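Local coordinates for putative ABC transporter, ATP-binding protein ComA (PDB 3K8U) that forms the C39-family peptidase domain, of the papain-like clan CA, of a putative streptococcal ABC transporter, at residues R66-D71 with G133-L138; P83-V88 with Q95-V100; L41-K46 with I54-K59. One frame throughout, in Å; residues are numbered along the deposited sequence.

Contact 1: residues R66-D71 with G133-L138; sequences RSIKAD and GLAIFL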
ATOM      1  N   ARG A  66       1.950   8.669   8.599  1.00 24.83           N
ATOM      2  CA  ARG A  66       3.185   9.365   8.270  1.00 22.91           C
ATOM      3  C   ARG A  66       3.642   8.912   6.889  1.00 21.19           C
ATOM      4  O   ARG A  66       3.514   7.737   6.537  1.00 20.12           O
ATOM      5  CB  ARG A  66       4.279   9.139   9.324  1.00 22.82           C
ATOM      6  CG  ARG A  66       4.891   7.753   9.384  1.00 26.15           C
ATOM      7  CD  ARG A  66       5.942   7.705  10.494  1.00 26.76           C
ATOM      8  NE  ARG A  66       6.666   6.438  10.536  1.00 27.07           N
ATOM      9  CZ  ARG A  66       6.278   5.367  11.220  1.00 27.07           C
ATOM     10  NH1 ARG A  66       5.161   5.394  11.938  1.00 28.27           N
ATOM     11  NH2 ARG A  66       7.000   4.256  11.167  1.00 28.28           N
ATOM     12  N   SER A  67       4.080   9.877   6.084  1.00 20.11           N
ATOM     13  CA  SER A  67       4.561   9.617   4.733  1.00 20.08           C
ATOM     14  C   SER A  67       6.032  10.004   4.690  1.00 19.25           C
ATOM     15  O   SER A  67       6.406  11.114   5.072  1.00 18.52           O
ATOM     16  CB  SER A  67       3.771  10.442   3.717  1.00 21.04           C
ATOM     17  OG  SER A  67       2.395  10.121   3.785  1.00 27.89           O
ATOM     18  N   ILE A  68       6.870   9.078   4.244  1.00 16.47           N
ATOM     19  CA  ILE A  68       8.301   9.327   4.187  1.00 17.46           C
ATOM     20  C   ILE A  68       8.888   8.931   2.844  1.00 17.55           C
ATOM     21  O   ILE A  68       8.276   8.178   2.081  1.00 14.56           O
ATOM     22  CB  ILE A  68       9.052   8.520   5.276  1.00 18.75           C
ATOM     23  CG1 ILE A  68       8.802   7.024   5.079  1.00 21.94           C
ATOM     24  CG2 ILE A  68       8.596   8.952   6.671  1.00 21.47           C
ATOM     25  CD1 ILE A  68       9.926   6.138   5.560  1.00 25.62           C
ATOM     26  N   LYS A  69      10.057   9.489   2.545  1.00 15.48           N
ATOM     27  CA  LYS A  69      10.779   9.160   1.325  1.00 17.08           C
ATOM     28  C   LYS A  69      11.931   8.305   1.825  1.00 17.25           C
ATOM     29  O   LYS A  69      12.756   8.761   2.620  1.00 18.41           O
ATOM     30  CB  LYS A  69      11.299  10.417   0.627  1.00 21.75           C
ATOM     31  CG  LYS A  69      10.200  11.322   0.083  1.00 25.95           C
ATOM     32  CD  LYS A  69       9.337  10.619  -0.965  1.00 29.16           C
ATOM     33  CE  LYS A  69      10.142  10.235  -2.202  1.00 31.72           C
ATOM     34  NZ  LYS A  69       9.284   9.627  -3.260  1.00 29.70           N
ATOM     35  N   ALA A  70      11.956   7.051   1.397  1.00 14.93           N
ATOM     36  CA  ALA A  70      12.977   6.118   1.847  1.00 16.69           C
ATOM     37  C   ALA A  70      13.719   5.456   0.701  1.00 16.08           C
ATOM     38  O   ALA A  70      13.522   5.795  -0.460  1.00 15.89           O
ATOM     39  CB  ALA A  70      12.332   5.059   2.735  1.00 15.42           C
ATOM     40  N   ASP A  71      14.617   4.541   1.052  1.00 18.58           N
ATOM     41  CA  ASP A  71      15.384   3.789   0.069  1.00 18.95           C
ATOM     42  C   ASP A  71      15.401   2.326   0.519  1.00 16.58           C
ATOM     43  O   ASP A  71      14.842   1.990   1.563  1.00 15.29           O
ATOM     44  CB  ASP A  71      16.801   4.359  -0.084  1.00 24.59           C
ATOM     45  CG  ASP A  71      17.546   4.452   1.233  1.00 28.93           C
ATOM     46  OD1 ASP A  71      17.718   3.409   1.890  1.00 29.21           O
ATOM     47  OD2 ASP A  71      17.953   5.568   1.616  1.00 31.16           O
ATOM     48  N   GLY A 133      10.093   5.417  -3.697  1.00 10.83           N
ATOM     49  CA  GLY A 133      10.729   5.707  -2.428  1.00 11.22           C
ATOM     50  C   GLY A 133       9.693   6.129  -1.393  1.00 12.75           C
ATOM     51  O   GLY A 133       9.973   6.137  -0.195  1.00 12.38           O
ATOM     52  N   LEU A 134       8.489   6.472  -1.848  1.00 10.80           N
ATOM     53  CA  LEU A 134       7.427   6.891  -0.942  1.00 11.77           C
ATOM     54  C   LEU A 134       6.836   5.717  -0.179  1.00 12.86           C
ATOM     55  O   LEU A 134       6.457   4.701  -0.771  1.00 10.24           O
ATOM     56  CB  LEU A 134       6.305   7.619  -1.697  1.00 15.46           C
ATOM     57  CG  LEU A 134       5.144   8.097  -0.811  1.00 19.44           C
ATOM     58  CD1 LEU A 134       5.608   9.235   0.085  1.00 21.85           C
ATOM     59  CD2 LEU A 134       3.972   8.547  -1.663  1.00 24.00           C
ATOM     60  N   ALA A 135       6.777   5.860   1.143  1.00 11.39           N
ATOM     61  CA  ALA A 135       6.213   4.833   2.013  1.00 11.37           C
ATOM     62  C   ALA A 135       5.244   5.511   2.976  1.00 13.28           C
ATOM     63  O   ALA A 135       5.535   6.583   3.506  1.00 13.65           O
ATOM     64  CB  ALA A 135       7.315   4.119   2.792  1.00 11.33           C
ATOM     65  N   ILE A 136       4.076   4.907   3.154  1.00 12.41           N
ATOM     66  CA  ILE A 136       3.063   5.442   4.053  1.00 13.92           C
ATOM     67  C   ILE A 136       2.838   4.426   5.158  1.00 14.07           C
ATOM     68  O   ILE A 136       2.486   3.272   4.896  1.00 12.60           O
ATOM     69  CB  ILE A 136       1.731   5.727   3.311  1.00 16.24           C
ATOM     70  CG1 ILE A 136       1.966   6.747   2.192  1.00 16.69           C
ATOM     71  CG2 ILE A 136       0.673   6.262   4.295  1.00 17.25           C
ATOM     72  CD1 ILE A 136       0.804   6.900   1.229  1.00 18.80           C
ATOM     73  N   PHE A 137       3.087   4.859   6.392  1.00 15.78           N
ATOM     74  CA  PHE A 137       2.919   4.025   7.575  1.00 17.33           C
ATOM     75  C   PHE A 137       1.667   4.447   8.335  1.00 20.34           C
ATOM     76  O   PHE A 137       1.419   5.642   8.524  1.00 19.33           O
ATOM     77  CB  PHE A 137       4.149   4.145   8.485  1.00 17.44           C
ATOM     78  CG  PHE A 137       5.397   3.525   7.910  1.00 17.65           C
ATOM     79  CD1 PHE A 137       5.779   2.238   8.274  1.00 17.56           C
ATOM     80  CD2 PHE A 137       6.173   4.215   6.985  1.00 18.41           C
ATOM     81  CE1 PHE A 137       6.910   1.645   7.724  1.00 17.08           C
ATOM     82  CE2 PHE A 137       7.308   3.631   6.427  1.00 17.41           C
ATOM     83  CZ  PHE A 137       7.676   2.341   6.795  1.00 15.92           C
ATOM     84  N   LEU A 138       0.875   3.463   8.755  1.00 20.81           N
ATOM     85  CA  LEU A 138      -0.357   3.724   9.495  1.00 25.76           C
ATOM     86  C   LEU A 138      -0.346   2.970  10.818  1.00 27.70           C
ATOM     87  O   LEU A 138       0.197   1.869  10.911  1.00 27.29           O
ATOM     88  CB  LEU A 138      -1.580   3.280   8.688  1.00 27.78           C
ATOM     89  CG  LEU A 138      -1.691   3.648   7.209  1.00 29.76           C
ATOM     90  CD1 LEU A 138      -3.000   3.110   6.664  1.00 31.77           C
ATOM     91  CD2 LEU A 138      -1.615   5.148   7.017  1.00 31.79           C
TER

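Contact 2: residues P83-V88 with Q95-V100; sequences PFIVHV and QHYYVV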
ATOM      1  N   PRO A  83       2.522  -4.109   8.389  1.00 18.53           N
ATOM      2  CA  PRO A  83       2.695  -3.785   6.972  1.00 16.93           C
ATOM      3  C   PRO A  83       2.610  -2.281   6.732  1.00 15.54           C
ATOM      4  O   PRO A  83       2.252  -1.518   7.632  1.00 16.42           O
ATOM      5  CB  PRO A  83       1.501  -4.494   6.339  1.00 16.82           C
ATOM      6  CG  PRO A  83       0.414  -4.208   7.346  1.00 19.41           C
ATOM      7  CD  PRO A  83       1.111  -4.434   8.685  1.00 18.51           C
ATOM      8  N   PHE A  84       3.008  -1.853   5.538  1.00 14.01           N
ATOM      9  CA  PHE A  84       2.906  -0.446   5.169  1.00 12.49           C
ATOM     10  C   PHE A  84       2.642  -0.319   3.673  1.00 12.69           C
ATOM     11  O   PHE A  84       2.675  -1.311   2.941  1.00 14.14           O
ATOM     12  CB  PHE A  84       4.117   0.379   5.634  1.00 13.59           C
ATOM     13  CG  PHE A  84       5.433  -0.091   5.098  1.00 13.28           C
ATOM     14  CD1 PHE A  84       5.975   0.480   3.949  1.00 12.98           C
ATOM     15  CD2 PHE A  84       6.158  -1.074   5.765  1.00 15.54           C
ATOM     16  CE1 PHE A  84       7.217   0.080   3.475  1.00 15.88           C
ATOM     17  CE2 PHE A  84       7.403  -1.482   5.301  1.00 14.18           C
ATOM     18  CZ  PHE A  84       7.934  -0.906   4.154  1.00 14.27           C
ATOM     19  N   ILE A  85       2.347   0.895   3.229  1.00 10.89           N
ATOM     20  CA  ILE A  85       2.024   1.151   1.829  1.00 11.36           C
ATOM     21  C   ILE A  85       3.160   1.829   1.073  1.00 10.46           C
ATOM     22  O   ILE A  85       3.857   2.667   1.630  1.00 11.47           O
ATOM     23  CB  ILE A  85       0.760   2.035   1.752  1.00 11.78           C
ATOM     24  CG1 ILE A  85      -0.421   1.298   2.398  1.00 14.63           C
ATOM     25  CG2 ILE A  85       0.444   2.424   0.307  1.00 11.16           C
ATOM     26  CD1 ILE A  85      -1.612   2.186   2.704  1.00 17.40           C
ATOM     27  N   VAL A  86       3.359   1.436  -0.185  1.00 10.47           N
ATOM     28  CA  VAL A  86       4.390   2.045  -1.027  1.00 10.23           C
ATOM     29  C   VAL A  86       3.831   2.423  -2.389  1.00 11.67           C
ATOM     30  O   VAL A  86       2.904   1.781  -2.895  1.00 11.26           O
ATOM     31  CB  VAL A  86       5.632   1.126  -1.237  1.00 10.26           C
ATOM     32  CG1 VAL A  86       6.387   0.950   0.073  1.00  8.60           C
ATOM     33  CG2 VAL A  86       5.221  -0.229  -1.815  1.00 12.01           C
ATOM     34  N   HIS A  87       4.398   3.474  -2.974  1.00 10.22           N
ATOM     35  CA  HIS A  87       3.988   3.953  -4.289  1.00 12.18           C
ATOM     36  C   HIS A  87       4.944   3.354  -5.317  1.00 11.42           C
ATOM     37  O   HIS A  87       6.167   3.521  -5.215  1.00 10.65           O
ATOM     38  CB  HIS A  87       4.057   5.488  -4.325  1.00 12.92           C
ATOM     39  CG  HIS A  87       3.560   6.097  -5.601  1.00 16.66           C
ATOM     40  ND1 HIS A  87       3.931   7.360  -6.012  1.00 16.86           N
ATOM     41  CD2 HIS A  87       2.725   5.622  -6.556  1.00 17.76           C
ATOM     42  CE1 HIS A  87       3.347   7.636  -7.165  1.00 17.77           C
ATOM     43  NE2 HIS A  87       2.611   6.598  -7.516  1.00 17.95           N
ATOM     44  N   VAL A  88       4.393   2.631  -6.286  1.00 12.27           N
ATOM     45  CA  VAL A  88       5.211   2.001  -7.322  1.00 13.20           C
ATOM     46  C   VAL A  88       4.720   2.379  -8.707  1.00 15.97           C
ATOM     47  O   VAL A  88       3.511   2.462  -8.942  1.00 17.50           O
ATOM     48  CB  VAL A  88       5.217   0.456  -7.196  1.00 13.87           C
ATOM     49  CG1 VAL A  88       5.909   0.034  -5.907  1.00 13.74           C
ATOM     50  CG2 VAL A  88       3.783  -0.090  -7.228  1.00 16.63           C
ATOM     51  N   GLN A  95      -0.289   5.848 -10.496  1.00 26.86           N
ATOM     52  CA  GLN A  95      -0.949   5.822  -9.194  1.00 25.83           C
ATOM     53  C   GLN A  95      -1.237   4.398  -8.712  1.00 23.12           C
ATOM     54  O   GLN A  95      -2.367   4.056  -8.354  1.00 23.96           O
ATOM     55  CB  GLN A  95      -2.245   6.646  -9.221  1.00 30.34           C
ATOM     56  CG  GLN A  95      -2.048   8.136  -9.492  1.00 34.84           C
ATOM     57  CD  GLN A  95      -1.421   8.886  -8.326  1.00 38.81           C
ATOM     58  OE1 GLN A  95      -0.778   8.295  -7.452  1.00 41.73           O
ATOM     59  NE2 GLN A  95      -1.615  10.201  -8.305  1.00 39.49           N
ATOM     60  N   HIS A  96      -0.208   3.560  -8.727  1.00 18.16           N
ATOM     61  CA  HIS A  96      -0.348   2.187  -8.266  1.00 16.18           C
ATOM     62  C   HIS A  96       0.394   2.064  -6.939  1.00 14.61           C
ATOM     63  O   HIS A  96       1.399   2.742  -6.721  1.00 13.59           O
ATOM     64  CB  HIS A  96       0.223   1.197  -9.286  1.00 16.12           C
ATOM     65  CG  HIS A  96      -0.303  -0.194  -9.120  1.00 18.69           C
ATOM     66  ND1 HIS A  96      -1.536  -0.583  -9.604  1.00 18.84           N
ATOM     67  CD2 HIS A  96       0.211  -1.275  -8.489  1.00 16.83           C
ATOM     68  CE1 HIS A  96      -1.758  -1.843  -9.275  1.00 18.22           C
ATOM     69  NE2 HIS A  96      -0.714  -2.286  -8.599  1.00 18.37           N
ATOM     70  N   TYR A  97      -0.112   1.215  -6.047  1.00 13.60           N
ATOM     71  CA  TYR A  97       0.506   1.025  -4.738  1.00 12.26           C
ATOM     72  C   TYR A  97       0.519  -0.446  -4.367  1.00 13.48           C
ATOM     73  O   TYR A  97      -0.282  -1.226  -4.877  1.00 13.50           O
ATOM     74  CB  TYR A  97      -0.290   1.764  -3.647  1.00 13.15           C
ATOM     75  CG  TYR A  97      -0.439   3.254  -3.859  1.00 16.35           C
ATOM     76  CD1 TYR A  97       0.435   4.153  -3.257  1.00 17.94           C
ATOM     77  CD2 TYR A  97      -1.452   3.761  -4.677  1.00 19.13           C
ATOM     78  CE1 TYR A  97       0.312   5.526  -3.467  1.00 20.87           C
ATOM     79  CE2 TYR A  97      -1.584   5.124  -4.892  1.00 18.78           C
ATOM     80  CZ  TYR A  97      -0.701   6.000  -4.288  1.00 21.88           C
ATOM     81  OH  TYR A  97      -0.826   7.350  -4.515  1.00 26.15           O
ATOM     82  N   TYR A  98       1.423  -0.806  -3.463  1.00 11.66           N
ATOM     83  CA  TYR A  98       1.518  -2.171  -2.946  1.00 11.16           C
ATOM     84  C   TYR A  98       1.472  -2.068  -1.436  1.00 12.49           C
ATOM     85  O   TYR A  98       1.721  -1.005  -0.855  1.00 11.64           O
ATOM     86  CB  TYR A  98       2.884  -2.815  -3.216  1.00 11.98           C
ATOM     87  CG  TYR A  98       3.270  -3.152  -4.632  1.00 11.18           C
ATOM     88  CD1 TYR A  98       2.320  -3.317  -5.636  1.00 11.87           C
ATOM     89  CD2 TYR A  98       4.615  -3.343  -4.955  1.00 11.26           C
ATOM     90  CE1 TYR A  98       2.702  -3.669  -6.931  1.00 11.55           C
ATOM     91  CE2 TYR A  98       5.008  -3.692  -6.238  1.00 11.94           C
ATOM     92  CZ  TYR A  98       4.053  -3.855  -7.221  1.00 14.58           C
ATOM     93  OH  TYR A  98       4.459  -4.207  -8.485  1.00 15.15           O
ATOM     94  N   VAL A  99       1.158  -3.191  -0.806  1.00 13.26           N
ATOM     95  CA  VAL A  99       1.213  -3.288   0.639  1.00 13.15           C
ATOM     96  C   VAL A  99       2.505  -4.093   0.812  1.00 14.18           C
ATOM     97  O   VAL A  99       2.797  -4.970  -0.006  1.00 12.25           O
ATOM     98  CB  VAL A  99       0.046  -4.114   1.220  1.00 13.89           C
ATOM     99  CG1 VAL A  99       0.251  -4.308   2.715  1.00 14.18           C
ATOM    100  CG2 VAL A  99      -1.286  -3.414   0.957  1.00 12.06           C
ATOM    101  N   VAL A 100       3.337  -3.731   1.786  1.00 12.15           N
ATOM    102  CA  VAL A 100       4.559  -4.491   2.022  1.00 12.86           C
ATOM    103  C   VAL A 100       4.366  -5.210   3.353  1.00 12.90           C
ATOM    104  O   VAL A 100       4.143  -4.576   4.383  1.00 12.86           O
ATOM    105  CB  VAL A 100       5.827  -3.596   2.051  1.00 13.37           C
ATOM    106  CG1 VAL A 100       7.063  -4.456   2.300  1.00 15.12           C
ATOM    107  CG2 VAL A 100       5.979  -2.872   0.725  1.00 13.58           C
TER

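Contact 3: residues L41-K46 with I54-K59; sequences LSKTNK and IVEAAK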
ATOM      1  N   LEU A  41     -13.942   8.335   0.564  1.00 23.33           N
ATOM      2  CA  LEU A  41     -13.160   8.983   1.618  1.00 24.67           C
ATOM      3  C   LEU A  41     -11.797   9.495   1.160  1.00 24.88           C
ATOM      4  O   LEU A  41     -11.291  10.485   1.695  1.00 24.25           O
ATOM      5  CB  LEU A  41     -12.961   8.033   2.798  1.00 25.98           C
ATOM      6  CG  LEU A  41     -13.835   8.233   4.035  1.00 31.06           C
ATOM      7  CD1 LEU A  41     -15.305   8.091   3.674  1.00 31.75           C
ATOM      8  CD2 LEU A  41     -13.434   7.227   5.103  1.00 30.01           C
ATOM      9  N   SER A  42     -11.196   8.809   0.192  1.00 23.25           N
ATOM     10  CA  SER A  42      -9.883   9.194  -0.324  1.00 24.46           C
ATOM     11  C   SER A  42      -9.945  10.120  -1.538  1.00 25.04           C
ATOM     12  O   SER A  42      -8.910  10.458  -2.114  1.00 25.10           O
ATOM     13  CB  SER A  42      -9.067   7.945  -0.668  1.00 23.96           C
ATOM     14  OG  SER A  42      -9.708   7.185  -1.675  1.00 22.11           O
ATOM     15  N   LYS A  43     -11.158  10.510  -1.933  1.00 26.09           N
ATOM     16  CA  LYS A  43     -11.370  11.392  -3.083  1.00 28.67           C
ATOM     17  C   LYS A  43     -10.803  10.801  -4.379  1.00 28.43           C
ATOM     18  O   LYS A  43     -10.312  11.524  -5.252  1.00 27.87           O
ATOM     19  CB  LYS A  43     -10.771  12.782  -2.811  1.00 30.99           C
ATOM     20  CG  LYS A  43     -11.456  13.533  -1.672  1.00 35.57           C
ATOM     21  CD  LYS A  43     -10.795  14.880  -1.409  1.00 39.90           C
ATOM     22  CE  LYS A  43     -11.586  15.705  -0.400  1.00 42.08           C
ATOM     23  NZ  LYS A  43     -11.762  15.004   0.906  1.00 44.37           N
ATOM     24  N   THR A  44     -10.883   9.478  -4.493  1.00 27.21           N
ATOM     25  CA  THR A  44     -10.390   8.760  -5.665  1.00 27.92           C
ATOM     26  C   THR A  44     -11.200   9.097  -6.915  1.00 29.54           C
ATOM     27  O   THR A  44     -12.428   9.058  -6.894  1.00 28.71           O
ATOM     28  CB  THR A  44     -10.452   7.235  -5.430  1.00 26.52           C
ATOM     29  OG1 THR A  44      -9.618   6.891  -4.319  1.00 26.52           O
ATOM     30  CG2 THR A  44      -9.989   6.470  -6.661  1.00 27.74           C
ATOM     31  N   ASN A  45     -10.504   9.448  -7.993  1.00 31.31           N
ATOM     32  CA  ASN A  45     -11.158   9.775  -9.257  1.00 35.00           C
ATOM     33  C   ASN A  45     -10.736   8.797 -10.353  1.00 36.19           C
ATOM     34  O   ASN A  45     -10.160   7.747 -10.063  1.00 35.26           O
ATOM     35  CB  ASN A  45     -10.866  11.229  -9.668  1.00 36.39           C
ATOM     36  CG  ASN A  45      -9.377  11.536  -9.767  1.00 37.79           C
ATOM     37  OD1 ASN A  45      -8.571  10.681 -10.134  1.00 37.57           O
ATOM     38  ND2 ASN A  45      -9.012  12.774  -9.453  1.00 40.19           N
ATOM     39  N   LYS A  46     -11.026   9.146 -11.606  1.00 38.20           N
ATOM     40  CA  LYS A  46     -10.681   8.308 -12.756  1.00 40.01           C
ATOM     41  C   LYS A  46      -9.191   7.961 -12.805  1.00 40.17           C
ATOM     42  O   LYS A  46      -8.822   6.825 -13.111  1.00 40.74           O
ATOM     43  CB  LYS A  46     -11.090   9.006 -14.059  1.00 42.32           C
ATOM     44  CG  LYS A  46     -10.697   8.251 -15.325  1.00 46.02           C
ATOM     45  CD  LYS A  46     -10.953   9.082 -16.575  1.00 48.68           C
ATOM     46  CE  LYS A  46     -10.357   8.424 -17.815  1.00 50.50           C
ATOM     47  NZ  LYS A  46     -10.959   7.090 -18.105  1.00 52.16           N
ATOM     48  N   ILE A  54      -4.830   8.936   0.224  1.00 21.08           N
ATOM     49  CA  ILE A  54      -4.703   7.758   1.079  1.00 20.79           C
ATOM     50  C   ILE A  54      -4.518   8.202   2.533  1.00 22.03           C
ATOM     51  O   ILE A  54      -5.191   7.702   3.442  1.00 21.22           O
ATOM     52  CB  ILE A  54      -3.500   6.874   0.653  1.00 19.85           C
ATOM     53  CG1 ILE A  54      -3.782   6.205  -0.692  1.00 19.61           C
ATOM     54  CG2 ILE A  54      -3.207   5.822   1.717  1.00 19.59           C
ATOM     55  CD1 ILE A  54      -2.634   5.351  -1.202  1.00 18.18           C
ATOM     56  N   VAL A  55      -3.626   9.168   2.735  1.00 22.59           N
ATOM     57  CA  VAL A  55      -3.335   9.699   4.062  1.00 26.10           C
ATOM     58  C   VAL A  55      -4.565  10.336   4.709  1.00 26.57           C
ATOM     59  O   VAL A  55      -4.866  10.068   5.874  1.00 27.31           O
ATOM     60  CB  VAL A  55      -2.176  10.723   4.008  1.00 26.30           C
ATOM     61  CG1 VAL A  55      -2.023  11.436   5.344  1.00 28.54           C
ATOM     62  CG2 VAL A  55      -0.878  10.018   3.647  1.00 28.47           C
ATOM     63  N   GLU A  56      -5.279  11.163   3.947  1.00 28.56           N
ATOM     64  CA  GLU A  56      -6.478  11.831   4.449  1.00 30.09           C
ATOM     65  C   GLU A  56      -7.539  10.825   4.874  1.00 29.76           C
ATOM     66  O   GLU A  56      -8.152  10.971   5.934  1.00 29.11           O
ATOM     67  CB  GLU A  56      -7.060  12.775   3.392  1.00 33.53           C
ATOM     68  CG  GLU A  56      -6.193  13.991   3.098  1.00 39.87           C
ATOM     69  CD  GLU A  56      -6.810  14.927   2.071  1.00 43.98           C
ATOM     70  OE1 GLU A  56      -7.368  14.440   1.060  1.00 46.27           O
ATOM     71  OE2 GLU A  56      -6.730  16.157   2.275  1.00 46.11           O
ATOM     72  N   ALA A  57      -7.742   9.802   4.049  1.00 27.50           N
ATOM     73  CA  ALA A  57      -8.725   8.765   4.341  1.00 26.99           C
ATOM     74  C   ALA A  57      -8.341   8.003   5.605  1.00 26.41           C
ATOM     75  O   ALA A  57      -9.175   7.793   6.486  1.00 25.69           O
ATOM     76  CB  ALA A  57      -8.856   7.814   3.162  1.00 24.53           C
ATOM     77  N   ALA A  58      -7.068   7.623   5.704  1.00 26.81           N
ATOM     78  CA  ALA A  58      -6.566   6.892   6.863  1.00 27.49           C
ATOM     79  C   ALA A  58      -6.787   7.673   8.161  1.00 29.06           C
ATOM     80  O   ALA A  58      -7.147   7.091   9.185  1.00 27.83           O
ATOM     81  CB  ALA A  58      -5.089   6.575   6.684  1.00 27.72           C
ATOM     82  N   LYS A  59      -6.568   8.987   8.108  1.00 30.63           N
ATOM     83  CA  LYS A  59      -6.750   9.852   9.275  1.00 34.75           C
ATOM     84  C   LYS A  59      -8.220   9.922   9.686  1.00 35.94           C
ATOM     85  O   LYS A  59      -8.537   9.985  10.875  1.00 37.72           O
ATOM     86  CB  LYS A  59      -6.210  11.259   9.000  1.00 36.01           C
ATOM     87  CG  LYS A  59      -4.689  11.356   8.982  1.00 39.22           C
ATOM     88  CD  LYS A  59      -4.230  12.796   8.791  1.00 41.87           C
ATOM     89  CE  LYS A  59      -2.710  12.916   8.816  1.00 43.86           C
ATOM     90  NZ  LYS A  59      -2.116  12.541  10.136  1.00 46.15           N
TER

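Contact 1: residues R66-D71 with G133-L138
The N-H of Ala-70 meets the carbonyl O of Gly-133 at 2.7 Å. The bond is almost straight (173° at the hydrogen), although the donor lies 30° out of the carbonyl plane. Gly-133 sits at the corner where the chain turns into strand 134-140. Further along, Ile-68 and Ala-135 form an antiparallel hydrogen-bonded pair, with Ala-135 N to Ile-68 O at 2.9 Å. Arg-66 and Phe-137 make the next such pair. These bonds attach strand 63-69 as an outermost strand of the antiparallel sheet. Arg-66, Ile-68, Ala-135 and Phe-137 lie on one face of the sheet. The Arg-66 guanidinium lies flat on the Phe-137 ring, with planes 5° apart and centres 4.6 Å apart. The stack is offset: Arg-66 CZ stands 3.7 Å from Phe-137 CB, while NH2 lies over the ring. The Phe-137 ring also stacks with Phe-84. Ile-68 CD1 approaches the ring obliquely, 3.7 Å from Phe-137 CE2. On the opposite face of the sheet, Lys-69 curls over Leu-134. Bends at chi2 and chi3 bring CD and CE back over that residue, with Lys-69 CD 4.1 Å from Leu-134 CD1. Lys-69 NZ bonds to Thr-132 O. Beside them, Ser-67 OG is 3.8 Å from Ile-136 CG1, and both residues also touch Val-55 of helix 51-60.

Contact 2: residues P83-V88 with Q95-V100
The beta hairpin of strands 84-90 and 93-104 supplies the two central strands of the sheet, and here Phe-84 pairs with Val-100 and Val-86 with Tyr-98. Both are antiparallel hydrogen-bonded pairs. Val-100 N reaches Phe-84 O at 2.8 Å, and Val-86 N reaches Tyr-98 O at 3.0 Å. Their side chains share one face of the sheet. Phe-84 CG stands between the backbone N and the carbonyl carbon (chi1 59°), and its ring runs side by side with Val-100. Val-100 CB lies over the ring, displaced toward the rim, in a CH-pi contact. Val-86 CG2 fits against Val-100 CG2 at 3.7 Å. Beyond it, Val-88 CG2 sits over the middle of the Tyr-98 ring, 3.6 Å from the centroid and 7° off the normal. Phe-127 of helix 124-130 covers this group, and Tyr-98 OH bonds to Glu-130. His-96 lies on the same face, with Val-88 CG2 at the edge of its ring. Its NE2 bonds to Asp-112, and its side chain touches Cys-17 at the start of helix 17-28. This grouping is consistent with the Cys-His-Asp triad of C39 peptidases, in clan CA. The reverse face carries His-87 and Tyr-97. Their rings form an offset stack, with centroids 5.0 Å apart and planes at 27°. His-87 CD2 lies over one face of the Tyr-97 ring, displaced toward the rim. His-96 O lies at the edge of the His-87 ring, in its plane, 3.2 Å from His-87 CD2. His-87 NE2 is bonded to Leu-94 O, and Tyr-97 OH to Thr-49 O, which tie down the far ends of both rings. Ile-85 CG2 comes obliquely to Tyr-97 CD1 at 4.0 Å.

Contact 3: residues L41-K46 with I54-K59
Ser-42 and Ala-57 bring their CA atoms to 4.8 Å where the end of helix 35-41 meets the side of helix 51-60. Ala-57 points its CB toward the incoming chain. Ser-42 CB is 3.8 Å from Ala-57 CB, and Leu-41 CB is 4.1 Å from it. A small side chain thus takes two neighbours from the helix end. Leu-41 O is also 3.9 Å from Ala-57 CB, and this carbonyl bonds to Lys-60 NZ further along helix 51-60. Ser-42 offers its CB to Ala-57 and turns its hydroxyl elsewhere. OG stands between the backbone N and the carbonyl carbon (chi1 61°) and bonds back to Leu-38 O in the last turn of helix 35-41. Thr-44 OG1 lies 2.7 Å from Ser-42 OG, and it is hydrogen-bonded with Thr-49 OG1. At the outer side, Lys-43 passes Glu-56. Lys-43 CD is 4.2 Å from Glu-56 OE1, and Lys-43 NZ is 4.4 Å from the same oxygen. That is too long for a salt bridge, though the opposite charges may attract. Lys-60 NZ is also near Lys-43 NZ, and Glu-56 may ease that repulsion. Pro-19 and Leu-22 of helix 17-28 border the contact, touching Ser-42 and Ala-57 respectively. Lys-43 leaves helical geometry with a positive phi (59°) and two bonds back into the last turn. This is a Schellman motif, and it ends helix 35-41 within the helical half of the papain-like fold.

Overall arrangement
Contacts 1 and 2 belong to one antiparallel sheet, where strands 134-140 and 84-90 are neighbours. Their centres are about 9 Å apart, and Ile-136 N probably bonds to Ile-85 O at 2.7 Å. Along the chain, contact 2 is nested inside the loop closed by contact 1. Contact 3 lies between a helix-end loop and helix 51-60, with its centre about 16 Å from that of contact 1 and about 14 Å from that of contact 2. Helix 51-60 joins it to both. Leu-138 CD2 is 3.8 Å from Ala-58 CB, and Ile-54 CD1 is 3.7 Å from Tyr-97 CZ. The presumed active site, with Cys-17, His-96 and Asp-112, involves contact 2 directly through His-96.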